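Local coordinates for 4-dehydrase (Streptomyces venezuelae, PDB 2PO3), which probably acts as a pyridoxal phosphate-dependent aminotransferase on a TDP-sugar in the biosynthesis of desosamine, at residues I221-L224 against D230-G233; K320-H325 against A376-L381. One frame throughout, in Å; residues are numbered along the deposited sequence.

Contact 1 of 2, residues I221-L224 against D230-G233; sequences IRAL and DLPG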
ATOM      1  N   ILE A 221      -0.858 -15.578   1.881  1.00 19.98           N
ATOM      2  CA  ILE A 221      -0.693 -14.148   2.070  1.00 22.91           C
ATOM      3  C   ILE A 221       0.318 -13.615   1.069  1.00 26.02           C
ATOM      4  O   ILE A 221       0.171 -12.574   0.416  1.00 22.78           O
ATOM      5  CB  ILE A 221      -0.257 -13.874   3.494  1.00 24.71           C
ATOM      6  CG1 ILE A 221      -1.499 -14.043   4.362  1.00 35.50           C
ATOM      7  CG2 ILE A 221       0.347 -12.463   3.657  1.00 18.07           C
ATOM      8  CD1 ILE A 221      -1.136 -14.442   5.777  1.00 24.36           C
ATOM      9  N   ARG A 222       1.387 -14.363   0.948  1.00 24.66           N
ATOM     10  CA  ARG A 222       2.397 -13.930   0.024  1.00 21.21           C
ATOM     11  C   ARG A 222       1.807 -13.850  -1.382  1.00 25.90           C
ATOM     12  O   ARG A 222       1.862 -12.841  -2.080  1.00 21.46           O
ATOM     13  CB  ARG A 222       3.618 -14.827   0.133  1.00 25.93           C
ATOM     14  CG  ARG A 222       4.861 -14.133  -0.382  1.00 26.89           C
ATOM     15  CD  ARG A 222       6.121 -14.948  -0.181  1.00 19.44           C
ATOM     16  NE  ARG A 222       6.513 -15.200   1.204  1.00 32.93           N
ATOM     17  CZ  ARG A 222       7.071 -14.328   2.046  1.00 48.10           C
ATOM     18  NH1 ARG A 222       7.320 -13.059   1.731  1.00 41.90           N
ATOM     19  NH2 ARG A 222       7.394 -14.754   3.257  1.00 33.15           N
ATOM     20  N   ALA A 223       1.189 -14.924  -1.818  1.00 27.22           N
ATOM     21  CA  ALA A 223       0.626 -14.889  -3.148  1.00 24.12           C
ATOM     22  C   ALA A 223      -0.409 -13.787  -3.314  1.00 29.85           C
ATOM     23  O   ALA A 223      -0.380 -13.070  -4.307  1.00 31.40           O
ATOM     24  CB  ALA A 223       0.109 -16.261  -3.575  1.00 26.30           C
ATOM     25  N   LEU A 224      -1.327 -13.648  -2.353  1.00 20.64           N
ATOM     26  CA  LEU A 224      -2.354 -12.614  -2.472  1.00 27.49           C
ATOM     27  C   LEU A 224      -1.777 -11.187  -2.488  1.00 24.79           C
ATOM     28  O   LEU A 224      -2.369 -10.258  -3.040  1.00 22.45           O
ATOM     29  CB  LEU A 224      -3.382 -12.736  -1.322  1.00 30.81           C
ATOM     30  CG  LEU A 224      -4.351 -13.909  -1.423  1.00 30.44           C
ATOM     31  CD1 LEU A 224      -5.174 -14.019  -0.142  1.00 20.72           C
ATOM     32  CD2 LEU A 224      -5.273 -13.776  -2.636  1.00 23.01           C
ATOM     33  N   ASP A 230       0.666 -17.210  -8.393  1.00 28.72           N
ATOM     34  CA  ASP A 230       1.243 -18.465  -7.943  1.00 38.49           C
ATOM     35  C   ASP A 230       0.499 -19.118  -6.783  1.00 42.96           C
ATOM     36  O   ASP A 230       1.074 -19.728  -5.871  1.00 47.75           O
ATOM     37  CB  ASP A 230       2.785 -18.422  -7.830  1.00 40.61           C
ATOM     38  CG  ASP A 230       3.397 -17.989  -9.149  1.00 76.73           C
ATOM     39  OD1 ASP A 230       3.330 -18.662 -10.168  1.00 77.54           O
ATOM     40  OD2 ASP A 230       3.921 -16.779  -9.112  1.00100.00           O
ATOM     41  N   LEU A 231      -0.820 -18.966  -6.828  1.00 34.38           N
ATOM     42  CA  LEU A 231      -1.662 -19.522  -5.790  1.00 34.23           C
ATOM     43  C   LEU A 231      -2.608 -20.555  -6.396  1.00 38.88           C
ATOM     44  O   LEU A 231      -3.659 -20.242  -6.997  1.00 28.75           O
ATOM     45  CB  LEU A 231      -2.398 -18.452  -4.948  1.00 33.34           C
ATOM     46  CG  LEU A 231      -3.422 -19.085  -4.005  1.00 31.22           C
ATOM     47  CD1 LEU A 231      -2.808 -20.278  -3.270  1.00 26.16           C
ATOM     48  CD2 LEU A 231      -3.940 -18.042  -3.028  1.00 29.85           C
ATOM     49  N   PRO A 232      -2.200 -21.808  -6.255  1.00 36.66           N
ATOM     50  CA  PRO A 232      -3.028 -22.854  -6.799  1.00 34.73           C
ATOM     51  C   PRO A 232      -4.433 -22.751  -6.206  1.00 33.32           C
ATOM     52  O   PRO A 232      -4.610 -22.857  -4.997  1.00 34.89           O
ATOM     53  CB  PRO A 232      -2.300 -24.164  -6.489  1.00 37.89           C
ATOM     54  CG  PRO A 232      -0.848 -23.801  -6.180  1.00 42.91           C
ATOM     55  CD  PRO A 232      -0.873 -22.327  -5.799  1.00 40.77           C
ATOM     56  N   GLY A 233      -5.420 -22.495  -7.084  1.00 27.13           N
ATOM     57  CA  GLY A 233      -6.843 -22.364  -6.783  1.00 23.87           C
ATOM     58  C   GLY A 233      -7.300 -20.937  -6.606  1.00 44.87           C
ATOM     59  O   GLY A 233      -8.511 -20.656  -6.493  1.00 43.52           O
TER
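With CG anti to the backbone N (chi1 172°), L231 carries its branched end, CD2 foremost, along the helix surface toward L224, while its backbone points CB at the methyl of A223. There the L224 side chain, with CG anti to the carbonyl carbon (chi1 -73°), brings its branch point round to meet it. The close touch is A223 CB on L231 CB at 3.6 Å, one small apolar group directly against another. Beyond it the packing thins: L224 CG and L231 CD2 lie 4.5 Å apart, and the carbonyl D230 O passes 4.3 Å from A223 CB without a polar partner on this helix segment. A chain of the DegT/DnrJ/EryC1 family is expected to have the type I aminotransferase fold, and here helix 215-225 packs beside its mixed sheet, with I221 and R222 on V71 of strand 69-73. The loop folded back onto the last turns of this helix also contains F227, F229 and N241, which line a pocket for the bound TDP-sugar aldimine. L224 also packs on A86 and on W109 of the second subunit, while its backbone is hydrogen-bonded to T240.

Contact 2 of 2, residues K320-H325 against A376-L381; sequences KAEGVH and ADLLRL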
ATOM      1  N   LYS A 320      -0.309  21.822  23.690  1.00 24.03           N
ATOM      2  CA  LYS A 320      -0.111  22.140  22.313  1.00 22.19           C
ATOM      3  C   LYS A 320       0.261  23.604  22.180  1.00 30.37           C
ATOM      4  O   LYS A 320       1.088  23.999  21.364  1.00 27.50           O
ATOM      5  CB  LYS A 320      -1.357  21.863  21.510  1.00 22.67           C
ATOM      6  CG  LYS A 320      -1.115  22.150  20.040  1.00 39.18           C
ATOM      7  CD  LYS A 320      -1.958  21.269  19.131  1.00 58.03           C
ATOM      8  CE  LYS A 320      -1.144  20.424  18.156  1.00100.00           C
ATOM      9  NZ  LYS A 320      -0.765  19.072  18.642  1.00 79.85           N
ATOM     10  N   ALA A 321      -0.355  24.444  22.992  1.00 31.29           N
ATOM     11  CA  ALA A 321      -0.006  25.847  22.879  1.00 28.64           C
ATOM     12  C   ALA A 321       1.444  26.132  23.249  1.00 31.31           C
ATOM     13  O   ALA A 321       2.089  27.078  22.789  1.00 37.34           O
ATOM     14  CB  ALA A 321      -0.957  26.778  23.609  1.00 30.37           C
ATOM     15  N   GLU A 322       1.972  25.289  24.092  1.00 34.92           N
ATOM     16  CA  GLU A 322       3.344  25.461  24.520  1.00 30.43           C
ATOM     17  C   GLU A 322       4.343  24.827  23.572  1.00 30.73           C
ATOM     18  O   GLU A 322       5.536  24.817  23.860  1.00 39.62           O
ATOM     19  CB  GLU A 322       3.559  24.899  25.935  1.00 26.42           C
ATOM     20  CG  GLU A 322       2.934  25.781  27.027  1.00 54.22           C
ATOM     21  CD  GLU A 322       3.359  27.228  26.909  1.00 90.14           C
ATOM     22  OE1 GLU A 322       4.506  27.599  26.713  1.00 37.52           O
ATOM     23  OE2 GLU A 322       2.350  28.054  27.014  1.00 44.05           O
ATOM     24  N   GLY A 323       3.855  24.302  22.458  1.00 17.83           N
ATOM     25  CA  GLY A 323       4.743  23.658  21.486  1.00 23.36           C
ATOM     26  C   GLY A 323       5.046  22.198  21.856  1.00 31.07           C
ATOM     27  O   GLY A 323       6.087  21.635  21.507  1.00 30.95           O
ATOM     28  N   VAL A 324       4.132  21.588  22.584  1.00 21.67           N
ATOM     29  CA  VAL A 324       4.286  20.215  23.024  1.00 21.12           C
ATOM     30  C   VAL A 324       3.107  19.462  22.516  1.00 23.01           C
ATOM     31  O   VAL A 324       2.010  19.591  23.037  1.00 21.90           O
ATOM     32  CB  VAL A 324       4.269  20.109  24.530  1.00 30.20           C
ATOM     33  CG1 VAL A 324       4.426  18.630  24.887  1.00 30.99           C
ATOM     34  CG2 VAL A 324       5.409  20.930  25.139  1.00 28.70           C
ATOM     35  N   HIS A 325       3.357  18.713  21.466  1.00 19.21           N
ATOM     36  CA  HIS A 325       2.310  17.964  20.816  1.00 23.23           C
ATOM     37  C   HIS A 325       2.126  16.555  21.264  1.00 29.79           C
ATOM     38  O   HIS A 325       2.972  15.726  20.945  1.00 25.16           O
ATOM     39  CB  HIS A 325       2.517  18.001  19.312  1.00 30.60           C
ATOM     40  CG  HIS A 325       2.722  19.418  18.910  1.00 44.39           C
ATOM     41  ND1 HIS A 325       3.990  19.994  18.932  1.00 52.69           N
ATOM     42  CD2 HIS A 325       1.831  20.350  18.498  1.00 46.36           C
ATOM     43  CE1 HIS A 325       3.849  21.251  18.530  1.00 47.69           C
ATOM     44  NE2 HIS A 325       2.567  21.490  18.266  1.00 47.73           N
ATOM     45  N   ALA A 376       6.723  17.390  32.025  1.00 22.77           N
ATOM     46  CA  ALA A 376       6.221  16.986  33.327  1.00 23.54           C
ATOM     47  C   ALA A 376       5.754  18.198  34.121  1.00 29.09           C
ATOM     48  O   ALA A 376       4.698  18.167  34.711  1.00 28.14           O
ATOM     49  CB  ALA A 376       7.309  16.285  34.117  1.00 21.32           C
ATOM     50  N   ASP A 377       6.567  19.268  34.105  1.00 26.47           N
ATOM     51  CA  ASP A 377       6.322  20.530  34.786  1.00 23.54           C
ATOM     52  C   ASP A 377       5.034  21.174  34.355  1.00 29.80           C
ATOM     53  O   ASP A 377       4.273  21.702  35.172  1.00 22.31           O
ATOM     54  CB  ASP A 377       7.461  21.514  34.550  1.00 31.55           C
ATOM     55  CG  ASP A 377       8.616  21.252  35.463  1.00 54.85           C
ATOM     56  OD1 ASP A 377       8.610  20.380  36.333  1.00 50.54           O
ATOM     57  OD2 ASP A 377       9.617  22.066  35.195  1.00 44.78           O
ATOM     58  N   LEU A 378       4.825  21.117  33.047  1.00 28.71           N
ATOM     59  CA  LEU A 378       3.630  21.631  32.421  1.00 27.49           C
ATOM     60  C   LEU A 378       2.442  20.754  32.863  1.00 27.62           C
ATOM     61  O   LEU A 378       1.355  21.224  33.195  1.00 27.76           O
ATOM     62  CB  LEU A 378       3.813  21.569  30.897  1.00 32.52           C
ATOM     63  CG  LEU A 378       3.793  22.918  30.182  1.00 49.61           C
ATOM     64  CD1 LEU A 378       3.757  22.733  28.653  1.00 58.70           C
ATOM     65  CD2 LEU A 378       2.568  23.708  30.627  1.00 44.43           C
ATOM     66  N   LEU A 379       2.636  19.447  32.907  1.00 28.10           N
ATOM     67  CA  LEU A 379       1.546  18.588  33.341  1.00 27.96           C
ATOM     68  C   LEU A 379       1.206  18.826  34.808  1.00 33.63           C
ATOM     69  O   LEU A 379       0.042  18.851  35.227  1.00 29.58           O
ATOM     70  CB  LEU A 379       1.942  17.124  33.231  1.00 27.12           C
ATOM     71  CG  LEU A 379       1.703  16.554  31.840  1.00 36.32           C
ATOM     72  CD1 LEU A 379       2.003  15.061  31.861  1.00 28.22           C
ATOM     73  CD2 LEU A 379       0.242  16.745  31.475  1.00 42.63           C
ATOM     74  N   ARG A 380       2.258  18.981  35.601  1.00 29.45           N
ATOM     75  CA  ARG A 380       2.126  19.206  37.022  1.00 24.67           C
ATOM     76  C   ARG A 380       1.345  20.487  37.251  1.00 22.99           C
ATOM     77  O   ARG A 380       0.482  20.545  38.101  1.00 25.04           O
ATOM     78  CB  ARG A 380       3.506  19.256  37.643  1.00 31.54           C
ATOM     79  CG  ARG A 380       3.502  19.415  39.153  1.00 30.52           C
ATOM     80  CD  ARG A 380       4.880  19.114  39.682  1.00 30.21           C
ATOM     81  NE  ARG A 380       5.247  17.697  39.562  1.00 41.86           N
ATOM     82  CZ  ARG A 380       4.886  16.730  40.426  1.00 40.40           C
ATOM     83  NH1 ARG A 380       4.122  16.975  41.492  1.00 32.32           N
ATOM     84  NH2 ARG A 380       5.284  15.468  40.228  1.00 37.47           N
ATOM     85  N   LEU A 381       1.627  21.518  36.472  1.00 24.29           N
ATOM     86  CA  LEU A 381       0.901  22.771  36.608  1.00 26.94           C
ATOM     87  C   LEU A 381      -0.602  22.542  36.385  1.00 35.22           C
ATOM     88  O   LEU A 381      -1.481  22.884  37.202  1.00 28.67           O
ATOM     89  CB  LEU A 381       1.465  23.801  35.600  1.00 25.15           C
ATOM     90  CG  LEU A 381       0.699  25.113  35.473  1.00 23.26           C
ATOM     91  CD1 LEU A 381       0.792  25.833  36.805  1.00 28.45           C
ATOM     92  CD2 LEU A 381       1.308  26.026  34.405  1.00 25.16           C
TER
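L378, on the long helix 369-394, reaches across to a Schellman motif at the C-terminal end of helix 312-321, where G323 turns the chain into strand 324-325. In that motif G323 N donates to K320 O (3.0 Å), and the positive phi of G323 (84°) starts the reversal. The tight part of the contact is a single methyl: L378 CD1 sits 3.5 Å from E322 CB and 3.6 Å from E322 CG, so the aliphatic root of the glutamate serves as an apolar surface. The two side chains run at a slant to one another. E322 has its CG anti to the carbonyl carbon (chi1 -73°), and a further bend at chi2 (-52°) turns the acid end aside from the leucine. The carboxylate, in a buried residue, is satisfied by the N-terminal stretch: A9 N bonds OE2 and A16 N bonds OE1. The touch of V324 is looser though buried, its CG2 coming only within 4.3 Å of L378 CD1. L378 itself remains partly exposed. V324 also packs on L319, while strand 324-325 pairs in parallel with strand 21-22. A polar tie joins the two elements near this packing, since R374 of helix 369-394 bonds E322 O through NH2. L378 CD2 makes a more distant approach, 4.2 Å from E322 CG.

How the contacts relate
The two contacts lie on opposite sides of the chain's centre, their own centres about 51 Å apart, and share no helix or strand. Contact 1 is local, closing a short loop back onto the helix just before it, and is only partly buried, beside the second subunit. Contact 2 is buried and brings together segments separated by 50 intervening residues, with no other protein chain touching them. Both rest on few apolar atoms without hydrogen bonds between their paired segments, yet their chemistry differs: alanine and leucine side chains meet in 221-224/230-233, whereas 320-325/376-381 uses the hydrocarbon part of an acid whose carboxylate is held elsewhere.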